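Local atomic coordinates of urea carboxylase (Thermus thermophilus, PDB entry 3OEP), a protein that is of uncertain function, a homologue of the KipI and KipA proteins with cyclophilin-like domains, for which ATP binding and hydrolase activity are only tentatively assigned. Residues G443-P448 against K468-D473; V421-L426 against V455-K460; R83-D88 against L171-V176. All blocks are in the same frame, centred on the assembly; numbering follows the deposited sequence.

Contact 1 of 3, residues G443-P448 against K468-D473; sequences GGVQVP and KPALVD
Two antiparallel strands of a cyclophilin-like domain meet here, 444-447 and 468-472, at an angle of 149°. The tight part is at the Gly443 end. Val472 N donates to Gly443 O at 2.8 Å, and Val445 N donates to Ala470 O, also at 2.8 Å. Both N-H groups point almost straight at their acceptors, and both lie above the carbonyl plane. Gly444 pairs with Leu471, and CD2 of Leu471 packs on the bare CA of Gly444. At Gly443 a CB would clash with the carbonyl of Val472, so the backbone can come this close only without a side chain. Val445 and Ala470 share a face, and Val472 reaches in beside them. CG2 of Val445 lies beside its own backbone N, with CG1 anti to it (chi1 -178°). That sets CG2 4.1 Å from CG2 of Val472 and a little farther from CB of Ala470. Leu394 of strand 390-396 and Leu408 of helix 402-408 add to this apolar layer.

Toward Gln446 the pairing loosens. Val445 O is buried but has no hydrogen-bond partner; it meets CA of Lys468 in a CA-H...O contact and CD of Pro469, each at 3.3 Å. Pro469, whose backbone has no N-H, instead sets its ring across CG2 of Val447 at about a right angle. The Gln446 side is the more open one. Gln446 is partly exposed, while Lys468 is buried. The extended glutamine chain runs alongside that of Lys468, which bends at chi2 (86°). The Lys468 ammonium also bonds to Tyr466 O, so two carbonyl oxygens hold it. Its bond to the amide lies in the carbonyl plane, on a lone pair: Lys468 NZ to Gln446 OE1, 3.0 Å.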
loop_
_atom_site.group_PDB
_atom_site.type_symbol
_atom_site.label_atom_id
_atom_site.label_comp_id
_atom_site.label_asym_id
_atom_site.label_seq_id
_atom_site.Cartn_x
_atom_site.Cartn_y
_atom_site.Cartn_z
ATOM N N GLY A 443 -10.735 1.519 -0.796
ATOM C CA GLY A 443 -12.084 1.001 -0.607
ATOM C C GLY A 443 -12.611 0.256 -1.817
ATOM O O GLY A 443 -13.746 -0.213 -1.811
ATOM N N GLY A 444 -11.788 0.125 -2.857
ATOM C CA GLY A 444 -12.182 -0.643 -4.032
ATOM C C GLY A 444 -12.563 -2.073 -3.685
ATOM O O GLY A 444 -11.854 -2.743 -2.930
ATOM N N VAL A 445 -13.686 -2.538 -4.226
ATOM C CA VAL A 445 -14.100 -3.921 -4.062
ATOM C C VAL A 445 -13.610 -4.663 -5.302
ATOM O O VAL A 445 -14.216 -4.586 -6.369
ATOM C CB VAL A 445 -15.619 -4.071 -3.885
ATOM C CG1 VAL A 445 -15.993 -5.539 -3.673
ATOM C CG2 VAL A 445 -16.102 -3.213 -2.713
ATOM N N GLN A 446 -12.483 -5.347 -5.147
ATOM C CA GLN A 446 -11.815 -6.016 -6.249
ATOM C C GLN A 446 -12.412 -7.394 -6.458
ATOM O O GLN A 446 -12.475 -8.182 -5.523
ATOM C CB GLN A 446 -10.323 -6.143 -5.933
ATOM C CG GLN A 446 -9.479 -6.632 -7.072
ATOM C CD GLN A 446 -8.005 -6.564 -6.744
ATOM O OE1 GLN A 446 -7.327 -5.588 -7.069
ATOM N NE2 GLN A 446 -7.505 -7.598 -6.085
ATOM N N VAL A 447 -12.847 -7.685 -7.684
ATOM C CA VAL A 447 -13.501 -8.959 -7.999
ATOM C C VAL A 447 -12.858 -9.591 -9.239
ATOM O O VAL A 447 -13.084 -9.142 -10.367
ATOM C CB VAL A 447 -15.021 -8.780 -8.224
ATOM C CG1 VAL A 447 -15.703 -10.140 -8.350
ATOM C CG2 VAL A 447 -15.642 -7.977 -7.080
ATOM N N PRO A 448 -12.036 -10.631 -9.032
ATOM C CA PRO A 448 -11.379 -11.274 -10.160
ATOM C C PRO A 448 -12.354 -12.182 -10.900
ATOM O O PRO A 448 -13.408 -12.503 -10.361
ATOM C CB PRO A 448 -10.283 -12.097 -9.494
ATOM C CG PRO A 448 -10.854 -12.470 -8.163
ATOM C CD PRO A 448 -11.785 -11.343 -7.765
ATOM N N LYS A 468 -12.916 -3.536 -10.388
ATOM C CA LYS A 468 -13.497 -2.957 -9.189
ATOM C C LYS A 468 -14.900 -2.455 -9.540
ATOM O O LYS A 468 -15.062 -1.308 -9.960
ATOM C CB LYS A 468 -12.615 -1.823 -8.656
ATOM C CG LYS A 468 -11.318 -2.292 -7.977
ATOM C CD LYS A 468 -10.178 -2.515 -8.973
ATOM C CE LYS A 468 -8.933 -3.117 -8.305
ATOM N NZ LYS A 468 -7.893 -3.655 -9.265
ATOM N N PRO A 469 -15.922 -3.325 -9.404
ATOM C CA PRO A 469 -17.277 -2.875 -9.767
ATOM C C PRO A 469 -17.901 -1.916 -8.758
ATOM O O PRO A 469 -18.854 -1.203 -9.087
ATOM C CB PRO A 469 -18.077 -4.181 -9.840
ATOM C CG PRO A 469 -17.320 -5.142 -8.985
ATOM C CD PRO A 469 -15.874 -4.779 -9.170
ATOM N N ALA A 470 -17.370 -1.907 -7.539
ATOM C CA ALA A 470 -17.887 -1.064 -6.480
ATOM C C ALA A 470 -16.757 -0.551 -5.600
ATOM O O ALA A 470 -15.625 -1.045 -5.669
ATOM C CB ALA A 470 -18.898 -1.839 -5.646
ATOM N N LEU A 471 -17.091 0.452 -4.794
ATOM C CA LEU A 471 -16.212 1.026 -3.788
ATOM C C LEU A 471 -16.971 1.093 -2.477
ATOM O O LEU A 471 -18.137 1.482 -2.456
ATOM C CB LEU A 471 -15.816 2.460 -4.162
ATOM C CG LEU A 471 -15.332 2.767 -5.572
ATOM C CD1 LEU A 471 -15.164 4.276 -5.751
ATOM C CD2 LEU A 471 -14.038 2.043 -5.843
ATOM N N VAL A 472 -16.315 0.744 -1.375
ATOM C CA VAL A 472 -16.884 1.021 -0.060
ATOM C C VAL A 472 -16.783 2.520 0.217
ATOM O O VAL A 472 -15.728 3.136 0.014
ATOM C CB VAL A 472 -16.177 0.233 1.055
ATOM C CG1 VAL A 472 -16.695 0.664 2.435
ATOM C CG2 VAL A 472 -16.380 -1.269 0.843
ATOM N N ASP A 473 -17.891 3.098 0.664
ATOM C CA ASP A 473 -17.965 4.508 1.039
ATOM C C ASP A 473 -16.845 4.831 2.034
ATOM O O ASP A 473 -16.685 4.121 3.017
ATOM C CB ASP A 473 -19.330 4.788 1.666
ATOM C CG ASP A 473 -19.625 6.266 1.817
ATOM O OD1 ASP A 473 -20.617 6.741 1.213
ATOM O OD2 ASP A 473 -18.883 6.959 2.540
#

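Contact 2 of 3, residues V421-L426 against V455-K460; sequences VGVELL and VLLADK
Strand 422-426 runs antiparallel to the end of strand 454-456, and the chain then turns back beside Val421. Val423 and Val455 form a hydrogen-bonded pair. Val423 N reaches Val455 O at 2.9 Å, in the carbonyl plane, and Val455 N returns to Val423 O at 2.8 Å, from above the plane of the Val423 carbonyl. Leu457 N adds a nearly straight bond to Val421 O, with an N-H...O angle of 172°.

Leu457 can be followed outward from the backbone. Its CB sits 3.9 Å from Val421 O. Its CG lies beside the backbone N and rests 4.0 Å from CA of Gly422, a residue with no side chain to hold it off. The chain then extends, and CD1 ends 3.7 Å from CG2 of Val423, the two side chains crossing obliquely. Leu477 and Leu480 of helix 477-480 also touch this leucine, and Leu480 packs on Val423 and Val455 as well. Farther along, CD1 of Leu425 meets CG2 of Val455.

Gly422 is nearly fully extended. Its CA comes within 3.0 Å of Val455 O, where a CB would clash. At the other end, CG2 of Val421 lies against the carbonyl oxygen of Asp459, while the Asp459 carboxylate leads off to a salt bridge with Arg420. Lys460 N bonds back to Leu457 O and closes a type I beta turn. The whole is an antiparallel strand pair running out into a beta turn, with one side packed on a helix, within the sheet of a cyclophilin-like domain.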
loop_
_atom_site.group_PDB
_atom_site.type_symbol
_atom_site.label_atom_id
_atom_site.label_comp_id
_atom_site.label_asym_id
_atom_site.label_seq_id
_atom_site.Cartn_x
_atom_site.Cartn_y
_atom_site.Cartn_z
ATOM N N VAL A 421 -3.652 -4.800 3.878
ATOM C CA VAL A 421 -3.755 -4.781 2.419
ATOM C C VAL A 421 -5.224 -4.811 1.995
ATOM O O VAL A 421 -5.646 -4.068 1.106
ATOM C CB VAL A 421 -2.983 -5.956 1.777
ATOM C CG1 VAL A 421 -3.229 -6.007 0.276
ATOM C CG2 VAL A 421 -1.491 -5.844 2.073
ATOM N N GLY A 422 -6.007 -5.674 2.632
ATOM C CA GLY A 422 -7.427 -5.721 2.356
ATOM C C GLY A 422 -8.191 -6.767 3.133
ATOM O O GLY A 422 -7.631 -7.475 3.970
ATOM N N VAL A 423 -9.481 -6.862 2.830
ATOM C CA VAL A 423 -10.389 -7.773 3.508
ATOM C C VAL A 423 -10.980 -8.700 2.460
ATOM O O VAL A 423 -11.659 -8.237 1.533
ATOM C CB VAL A 423 -11.514 -6.995 4.232
ATOM C CG1 VAL A 423 -12.440 -7.943 4.990
ATOM C CG2 VAL A 423 -10.906 -5.974 5.193
ATOM N N GLU A 424 -10.690 -9.990 2.597
ATOM C CA GLU A 424 -11.150 -11.026 1.676
ATOM C C GLU A 424 -12.507 -11.574 2.116
ATOM O O GLU A 424 -12.705 -11.879 3.289
ATOM C CB GLU A 424 -10.127 -12.159 1.635
ATOM C CG GLU A 424 -10.355 -13.173 0.542
ATOM C CD GLU A 424 -9.295 -14.252 0.545
ATOM O OE1 GLU A 424 -8.352 -14.155 -0.267
ATOM O OE2 GLU A 424 -9.398 -15.185 1.367
ATOM N N LEU A 425 -13.434 -11.707 1.170
ATOM C CA LEU A 425 -14.820 -12.032 1.493
ATOM C C LEU A 425 -15.301 -13.376 0.951
ATOM O O LEU A 425 -14.949 -13.781 -0.161
ATOM C CB LEU A 425 -15.739 -10.938 0.958
ATOM C CG LEU A 425 -15.506 -9.524 1.491
ATOM C CD1 LEU A 425 -16.515 -8.571 0.875
ATOM C CD2 LEU A 425 -15.584 -9.500 3.008
ATOM N N LEU A 426 -16.120 -14.044 1.763
ATOM C CA LEU A 426 -16.849 -15.242 1.375
ATOM C C LEU A 426 -18.331 -14.901 1.312
ATOM O O LEU A 426 -18.867 -14.254 2.210
ATOM C CB LEU A 426 -16.627 -16.352 2.402
ATOM C CG LEU A 426 -15.225 -16.946 2.440
ATOM C CD1 LEU A 426 -15.070 -17.846 3.662
ATOM C CD2 LEU A 426 -14.949 -17.719 1.169
ATOM N N VAL A 455 -11.693 -6.289 -0.541
ATOM C CA VAL A 455 -11.847 -4.850 -0.347
ATOM C C VAL A 455 -10.456 -4.282 -0.042
ATOM O O VAL A 455 -9.815 -4.701 0.920
ATOM C CB VAL A 455 -12.808 -4.497 0.797
ATOM C CG1 VAL A 455 -13.042 -2.990 0.831
ATOM C CG2 VAL A 455 -14.129 -5.245 0.647
ATOM N N LEU A 456 -10.005 -3.343 -0.865
ATOM C CA LEU A 456 -8.641 -2.823 -0.804
ATOM C C LEU A 456 -8.514 -1.717 0.236
ATOM O O LEU A 456 -9.304 -0.777 0.238
ATOM C CB LEU A 456 -8.233 -2.276 -2.171
ATOM C CG LEU A 456 -8.355 -3.285 -3.318
ATOM C CD1 LEU A 456 -8.089 -2.616 -4.656
ATOM C CD2 LEU A 456 -7.419 -4.454 -3.110
ATOM N N LEU A 457 -7.513 -1.833 1.106
ATOM C CA LEU A 457 -7.305 -0.875 2.197
ATOM C C LEU A 457 -5.937 -0.182 2.062
ATOM O O LEU A 457 -5.300 -0.256 1.006
ATOM C CB LEU A 457 -7.482 -1.575 3.557
ATOM C CG LEU A 457 -8.824 -2.273 3.824
ATOM C CD1 LEU A 457 -8.806 -2.958 5.194
ATOM C CD2 LEU A 457 -9.999 -1.306 3.730
ATOM N N ALA A 458 -5.496 0.502 3.121
ATOM C CA ALA A 458 -4.353 1.418 3.056
ATOM C C ALA A 458 -3.041 0.852 2.513
ATOM O O ALA A 458 -2.267 1.596 1.921
ATOM C CB ALA A 458 -4.108 2.059 4.426
ATOM N N ASP A 459 -2.780 -0.440 2.709
ATOM C CA ASP A 459 -1.521 -1.034 2.236
ATOM C C ASP A 459 -1.689 -1.765 0.904
ATOM O O ASP A 459 -0.810 -2.519 0.493
ATOM C CB ASP A 459 -0.912 -1.985 3.286
ATOM C CG ASP A 459 -0.131 -1.249 4.381
ATOM O OD1 ASP A 459 0.516 -1.929 5.211
ATOM O OD2 ASP A 459 -0.156 -0.003 4.419
ATOM N N LYS A 460 -2.816 -1.535 0.234
ATOM C CA LYS A 460 -3.044 -2.071 -1.104
ATOM C C LYS A 460 -1.906 -1.677 -2.045
ATOM O O LYS A 460 -1.303 -0.611 -1.897
ATOM C CB LYS A 460 -4.359 -1.538 -1.672
ATOM C CG LYS A 460 -4.320 -0.044 -1.991
ATOM C CD LYS A 460 -5.696 0.506 -2.318
ATOM C CE LYS A 460 -5.657 2.013 -2.506
ATOM N NZ LYS A 460 -4.548 2.494 -3.392
#

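Contact 3 of 3, residues R83-D88 against L171-V176; sequences RYDGED and LGTSLV
An antiparallel bridge between Arg83 and Thr173 joins the end of strand 77-83 to strand 169-174 in a cyclophilin-like domain. Arg83 N donates to Thr173 O at 2.9 Å. Thr173 N donates back to Arg83 O at 2.8 Å. Both bonds lie in the carbonyl planes. Beyond the bridge the 83-88 chain bends through an inverse gamma turn centred on Tyr84. Gly86 N then makes a weak bond to Leu171 O, where a CB on Gly86 would clash with the opposite backbone. Leu171 and Gly172 form a classic beta bulge against Val150.

The side chains of Arg83 and Thr173 lie side by side on one face of the bridge, pointing the same way. The arginine chain bends at chi3 (-50°), and CD2 of Leu175 lies over one face of the guanidinium. NH1 makes a salt bridge to Asp85 OD2 at 2.8 Å, in the guanidinium plane but from above the carboxylate plane. NH2 bonds to Gly202 O and Thr204 OG1, which further fix its rotation. An alanine in place of Arg83 would remove this charge and would probably leave the Asp85 carboxylate less firmly placed. Asp85 holds its carboxylate in the crowded position between backbone N and carbonyl carbon (chi1 66°). There its OD1 accepts the Thr173 OG1 proton on the syn lone pair, at 2.8 Å.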
loop_
_atom_site.group_PDB
_atom_site.type_symbol
_atom_site.label_atom_id
_atom_site.label_comp_id
_atom_site.label_asym_id
_atom_site.label_seq_id
_atom_site.Cartn_x
_atom_site.Cartn_y
_atom_site.Cartn_z
ATOM N N ARG A 83 21.209 -10.860 -17.532
ATOM C CA ARG A 83 21.699 -12.219 -17.722
ATOM C C ARG A 83 20.480 -13.075 -18.066
ATOM O O ARG A 83 19.545 -13.171 -17.267
ATOM C CB ARG A 83 22.364 -12.735 -16.448
ATOM C CG ARG A 83 23.108 -14.048 -16.636
ATOM C CD ARG A 83 23.306 -14.808 -15.332
ATOM N NE ARG A 83 23.870 -13.980 -14.268
ATOM C CZ ARG A 83 23.297 -13.719 -13.091
ATOM N NH1 ARG A 83 22.102 -14.213 -12.761
ATOM N NH2 ARG A 83 23.934 -12.943 -12.222
ATOM N N TYR A 84 20.474 -13.681 -19.255
ATOM C CA TYR A 84 19.304 -14.437 -19.718
ATOM C C TYR A 84 19.388 -15.879 -19.240
ATOM O O TYR A 84 19.670 -16.797 -20.015
ATOM C CB TYR A 84 19.148 -14.338 -21.240
ATOM C CG TYR A 84 18.623 -12.989 -21.675
ATOM C CD1 TYR A 84 17.270 -12.677 -21.558
ATOM C CD2 TYR A 84 19.478 -12.010 -22.168
ATOM C CE1 TYR A 84 16.781 -11.430 -21.936
ATOM C CE2 TYR A 84 18.995 -10.760 -22.558
ATOM C CZ TYR A 84 17.645 -10.481 -22.440
ATOM O OH TYR A 84 17.158 -9.257 -22.813
ATOM N N ASP A 85 19.137 -16.041 -17.942
ATOM C CA ASP A 85 19.214 -17.316 -17.239
ATOM C C ASP A 85 17.858 -17.685 -16.638
ATOM O O ASP A 85 17.778 -18.497 -15.706
ATOM C CB ASP A 85 20.276 -17.236 -16.130
ATOM C CG ASP A 85 19.900 -16.257 -15.002
ATOM O OD1 ASP A 85 18.931 -15.476 -15.153
ATOM O OD2 ASP A 85 20.583 -16.272 -13.949
ATOM N N GLY A 86 16.792 -17.090 -17.175
ATOM C CA GLY A 86 15.465 -17.244 -16.609
ATOM C C GLY A 86 14.977 -18.679 -16.627
ATOM O O GLY A 86 15.214 -19.417 -17.591
ATOM N N GLU A 87 14.286 -19.063 -15.556
ATOM C CA GLU A 87 13.802 -20.432 -15.380
ATOM C C GLU A 87 12.819 -20.850 -16.480
ATOM O O GLU A 87 12.712 -22.030 -16.784
ATOM C CB GLU A 87 13.138 -20.575 -14.002
ATOM C CG GLU A 87 12.762 -22.001 -13.601
ATOM C CD GLU A 87 12.153 -22.079 -12.206
ATOM O OE1 GLU A 87 12.646 -21.384 -11.292
ATOM O OE2 GLU A 87 11.175 -22.836 -12.023
ATOM N N ASP A 88 12.115 -19.884 -17.071
ATOM C CA ASP A 88 11.112 -20.162 -18.108
ATOM C C ASP A 88 11.624 -19.993 -19.542
ATOM O O ASP A 88 10.870 -20.207 -20.496
ATOM C CB ASP A 88 9.896 -19.254 -17.912
ATOM C CG ASP A 88 9.204 -19.482 -16.585
ATOM O OD1 ASP A 88 9.076 -20.660 -16.171
ATOM O OD2 ASP A 88 8.780 -18.485 -15.954
ATOM N N LEU A 171 12.517 -14.669 -17.995
ATOM C CA LEU A 171 13.536 -14.795 -19.035
ATOM C C LEU A 171 14.962 -14.583 -18.529
ATOM O O LEU A 171 15.910 -15.100 -19.116
ATOM C CB LEU A 171 13.280 -13.782 -20.153
ATOM C CG LEU A 171 11.941 -13.845 -20.869
ATOM C CD1 LEU A 171 11.985 -12.972 -22.115
ATOM C CD2 LEU A 171 11.596 -15.298 -21.220
ATOM N N GLY A 172 15.122 -13.809 -17.464
ATOM C CA GLY A 172 16.453 -13.530 -16.962
ATOM C C GLY A 172 16.488 -12.739 -15.680
ATOM O O GLY A 172 15.485 -12.636 -14.962
ATOM N N THR A 173 17.666 -12.186 -15.407
ATOM C CA THR A 173 17.964 -11.484 -14.171
ATOM C C THR A 173 18.586 -10.131 -14.500
ATOM O O THR A 173 19.589 -10.067 -15.205
ATOM C CB THR A 173 18.982 -12.280 -13.338
ATOM O OG1 THR A 173 18.483 -13.603 -13.098
ATOM C CG2 THR A 173 19.263 -11.583 -12.009
ATOM N N SER A 174 18.008 -9.054 -13.980
ATOM C CA SER A 174 18.586 -7.727 -14.163
ATOM C C SER A 174 19.860 -7.618 -13.334
ATOM O O SER A 174 19.896 -8.054 -12.182
ATOM C CB SER A 174 17.599 -6.639 -13.742
ATOM O OG SER A 174 18.188 -5.348 -13.825
ATOM N N LEU A 175 20.903 -7.039 -13.926
ATOM C CA LEU A 175 22.185 -6.891 -13.242
ATOM C C LEU A 175 22.310 -5.515 -12.574
ATOM O O LEU A 175 23.371 -5.164 -12.034
ATOM C CB LEU A 175 23.340 -7.180 -14.198
ATOM C CG LEU A 175 23.241 -8.561 -14.857
ATOM C CD1 LEU A 175 24.457 -8.817 -15.739
ATOM C CD2 LEU A 175 23.081 -9.672 -13.817
ATOM N N VAL A 176 21.214 -4.756 -12.620
ATOM C CA VAL A 176 21.067 -3.526 -11.844
ATOM C C VAL A 176 19.778 -3.606 -11.026
ATOM O O VAL A 176 18.774 -4.168 -11.480
ATOM C CB VAL A 176 21.042 -2.265 -12.740
ATOM C CG1 VAL A 176 22.397 -2.059 -13.412
ATOM C CG2 VAL A 176 19.930 -2.351 -13.785
#

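How the contacts relate
Contacts 1 and 2 belong to one sheet. Strands 444-447 and 454-456 are neighbours in it, and the two contacts touch there through probable hydrogen bonds from Leu456 N to Gly444 O and from Gly443 N to Leu456 O. Both are largely buried, and valine and leucine side chains pack beside their backbone bonds. Contact 3 lies in the other family region, its centre about 36 Å from that of contact 1 and about 32 Å from that of contact 2. It is only partly buried, and charged and hydroxyl groups do more of the work. The sheets share a strand order, so contact 3 probably pairs the counterparts of 390-396 and 467-472; the latter serves contact 1.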